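Side-chain contact in CBS domain protein (PDB 2NQW), which is of unknown function, this fragment being the transporter associated domain of a probable membrane protein whose family is thought to bind flavin adenine dinucleotide: residues N37-L42 and S50-E55. Sequence-based numbering, arbitrary orientation.
Sequences NAFGEL and SGLFLE
Phe39 CD1 lies 3.7 Å from Leu52 CD2, a methyl set oblique to the Phe39 ring, while the two side chains run at about a right angle to each other. Over the centre of one ring face sits the methyl of Ala38, with CB 4.3 Å above the plane. The ring also meets that of Phe72, planes inclined at about 50°, and touches Leu25, Val28 and Arg29 of helix 25-32. CG anti to the carbonyl carbon (chi1 -55°) places the ring beside the Leu52 methyl. The type I turn Asn37-Gly40 is closed by the bond from Gly40 N to Asn37 O, 3.0 Å. Leu52 divides its branches between two partners: CD2 goes to the ring, while Leu52 CD1 comes within 4.2 Å of Leu42 CD2. Beyond this pair, Leu42 lies against the aliphatic part of Glu55; Leu42 has two conformers, so the tight fit of its CD1 to Glu55 CG (3.3 Å) is doubtful. Glu55 CG stands anti to the backbone N (chi1 -167°), which puts this methylene beside Leu42; a bend at chi2 then turns the carboxylate. Leu42 also touches Tyr69, and Leu52 rests on Phe74. Apolar packing thus joins the turn leading into helix 40-43 to helix 49-57, against the antiparallel sheet of the transporter associated domain. Glu55 OE2 lies close to Glu45 OE1, and the like charges might favour protonation of one carboxylate, whereas the Leu42 contact uses the hydrocarbon of Glu55 and needs no particular charge.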
loop_
_atom_site.group_PDB
_atom_site.type_symbol
_atom_site.label_atom_id
_atom_site.label_comp_id
_atom_site.label_asym_id
_atom_site.label_seq_id
_atom_site.Cartn_x
_atom_site.Cartn_y
_atom_site.Cartn_z
ATOM N N ASN A 37 -6.090 12.671 4.944
ATOM C CA ASN A 37 -6.752 12.442 3.664
ATOM C C ASN A 37 -5.838 11.878 2.601
ATOM O O ASN A 37 -6.197 11.886 1.427
ATOM C CB ASN A 37 -7.403 13.736 3.153
ATOM C CG ASN A 37 -6.406 14.759 2.705
ATOM O OD1 ASN A 37 -5.230 14.718 3.065
ATOM N ND2 ASN A 37 -6.863 15.695 1.854
ATOM N N ALA A 38 -4.682 11.334 2.967
ATOM C CA ALA A 38 -3.711 10.887 1.979
ATOM C C ALA A 38 -4.315 9.892 0.977
ATOM O O ALA A 38 -3.961 9.905 -0.204
ATOM C CB ALA A 38 -2.499 10.239 2.675
ATOM N N PHE A 39 -5.181 8.986 1.464
ATOM C CA PHE A 39 -5.743 7.939 0.592
ATOM C C PHE A 39 -7.194 8.226 0.217
ATOM O O PHE A 39 -7.857 7.376 -0.403
ATOM C CB PHE A 39 -5.556 6.556 1.248
ATOM C CG PHE A 39 -4.117 6.271 1.603
ATOM C CD1 PHE A 39 -3.121 6.330 0.629
ATOM C CD2 PHE A 39 -3.773 5.957 2.909
ATOM C CE1 PHE A 39 -1.783 6.068 0.962
ATOM C CE2 PHE A 39 -2.441 5.694 3.250
ATOM C CZ PHE A 39 -1.444 5.754 2.291
ATOM N N GLY A 40 -7.643 9.425 0.578
ATOM C CA GLY A 40 -8.889 9.964 0.013
ATOM C C GLY A 40 -10.146 9.176 0.300
ATOM O O GLY A 40 -10.209 8.334 1.203
ATOM N N GLU A 41 -11.191 9.433 -0.484
ATOM C CA GLU A 41 -12.461 8.755 -0.267
ATOM C C GLU A 41 -12.337 7.263 -0.506
ATOM O O GLU A 41 -12.977 6.469 0.184
ATOM C CB GLU A 41 -13.553 9.332 -1.178
ATOM C CG GLU A 41 -13.956 10.719 -0.803
ATOM C CD GLU A 41 -15.140 11.217 -1.622
ATOM O OE1 GLU A 41 -16.265 10.664 -1.515
ATOM O OE2 GLU A 41 -14.963 12.167 -2.388
ATOM N N LEU A 42 -11.541 6.860 -1.489
ATOM C CA LEU A 42 -11.368 5.460 -1.724
ATOM C C LEU A 42 -10.794 4.766 -0.466
ATOM O O LEU A 42 -11.237 3.672 -0.041
ATOM C CB LEU A 42 -10.438 5.313 -2.923
ATOM C CG LEU A 42 -10.550 3.963 -3.587
ATOM C CD1 LEU A 42 -11.942 3.738 -4.235
ATOM C CD2 LEU A 42 -9.470 3.815 -4.608
ATOM N N SER A 50 -3.406 -3.562 1.594
ATOM C CA SER A 50 -3.837 -4.485 0.555
ATOM C C SER A 50 -5.299 -4.200 0.185
ATOM O O SER A 50 -5.645 -4.291 -0.998
ATOM C CB SER A 50 -3.615 -5.931 0.998
ATOM O OG SER A 50 -4.398 -6.203 2.137
ATOM N N GLY A 51 -6.133 -3.797 1.149
ATOM C CA GLY A 51 -7.513 -3.426 0.817
ATOM C C GLY A 51 -7.562 -2.246 -0.133
ATOM O O GLY A 51 -8.390 -2.230 -1.063
ATOM N N LEU A 52 -6.708 -1.237 0.081
ATOM C CA LEU A 52 -6.686 -0.095 -0.830
ATOM C C LEU A 52 -6.292 -0.573 -2.237
ATOM O O LEU A 52 -6.876 -0.138 -3.233
ATOM C CB LEU A 52 -5.696 0.955 -0.333
ATOM C CG LEU A 52 -5.557 2.193 -1.226
ATOM C CD1 LEU A 52 -6.888 2.945 -1.378
ATOM C CD2 LEU A 52 -4.493 3.102 -0.617
ATOM N N PHE A 53 -5.307 -1.473 -2.331
ATOM C CA PHE A 53 -4.912 -2.001 -3.631
ATOM C C PHE A 53 -6.097 -2.658 -4.316
ATOM O O PHE A 53 -6.364 -2.390 -5.511
ATOM C CB PHE A 53 -3.748 -2.995 -3.423
ATOM C CG PHE A 53 -2.988 -3.262 -4.703
ATOM C CD1 PHE A 53 -1.815 -2.552 -4.963
ATOM C CD2 PHE A 53 -3.425 -4.211 -5.642
ATOM C CE1 PHE A 53 -1.103 -2.740 -6.145
ATOM C CE2 PHE A 53 -2.736 -4.390 -6.826
ATOM C CZ PHE A 53 -1.584 -3.656 -7.071
ATOM N N LEU A 54 -6.832 -3.504 -3.569
ATOM C CA LEU A 54 -8.000 -4.179 -4.157
ATOM C C LEU A 54 -9.088 -3.184 -4.550
ATOM O O LEU A 54 -9.812 -3.386 -5.531
ATOM C CB LEU A 54 -8.597 -5.185 -3.159
ATOM C CG LEU A 54 -7.685 -6.335 -2.757
ATOM C CD1 LEU A 54 -8.369 -7.228 -1.742
ATOM C CD2 LEU A 54 -7.257 -7.160 -3.991
ATOM N N GLU A 55 -9.249 -2.125 -3.763
ATOM C CA GLU A 55 -10.290 -1.122 -4.048
ATOM C C GLU A 55 -9.962 -0.360 -5.327
ATOM O O GLU A 55 -10.878 0.019 -6.086
ATOM C CB GLU A 55 -10.370 -0.132 -2.880
ATOM C CG GLU A 55 -11.598 0.760 -2.896
ATOM C CD GLU A 55 -12.885 0.081 -2.516
ATOM O OE1 GLU A 55 -12.892 -1.032 -1.994
ATOM O OE2 GLU A 55 -13.946 0.731 -2.674
#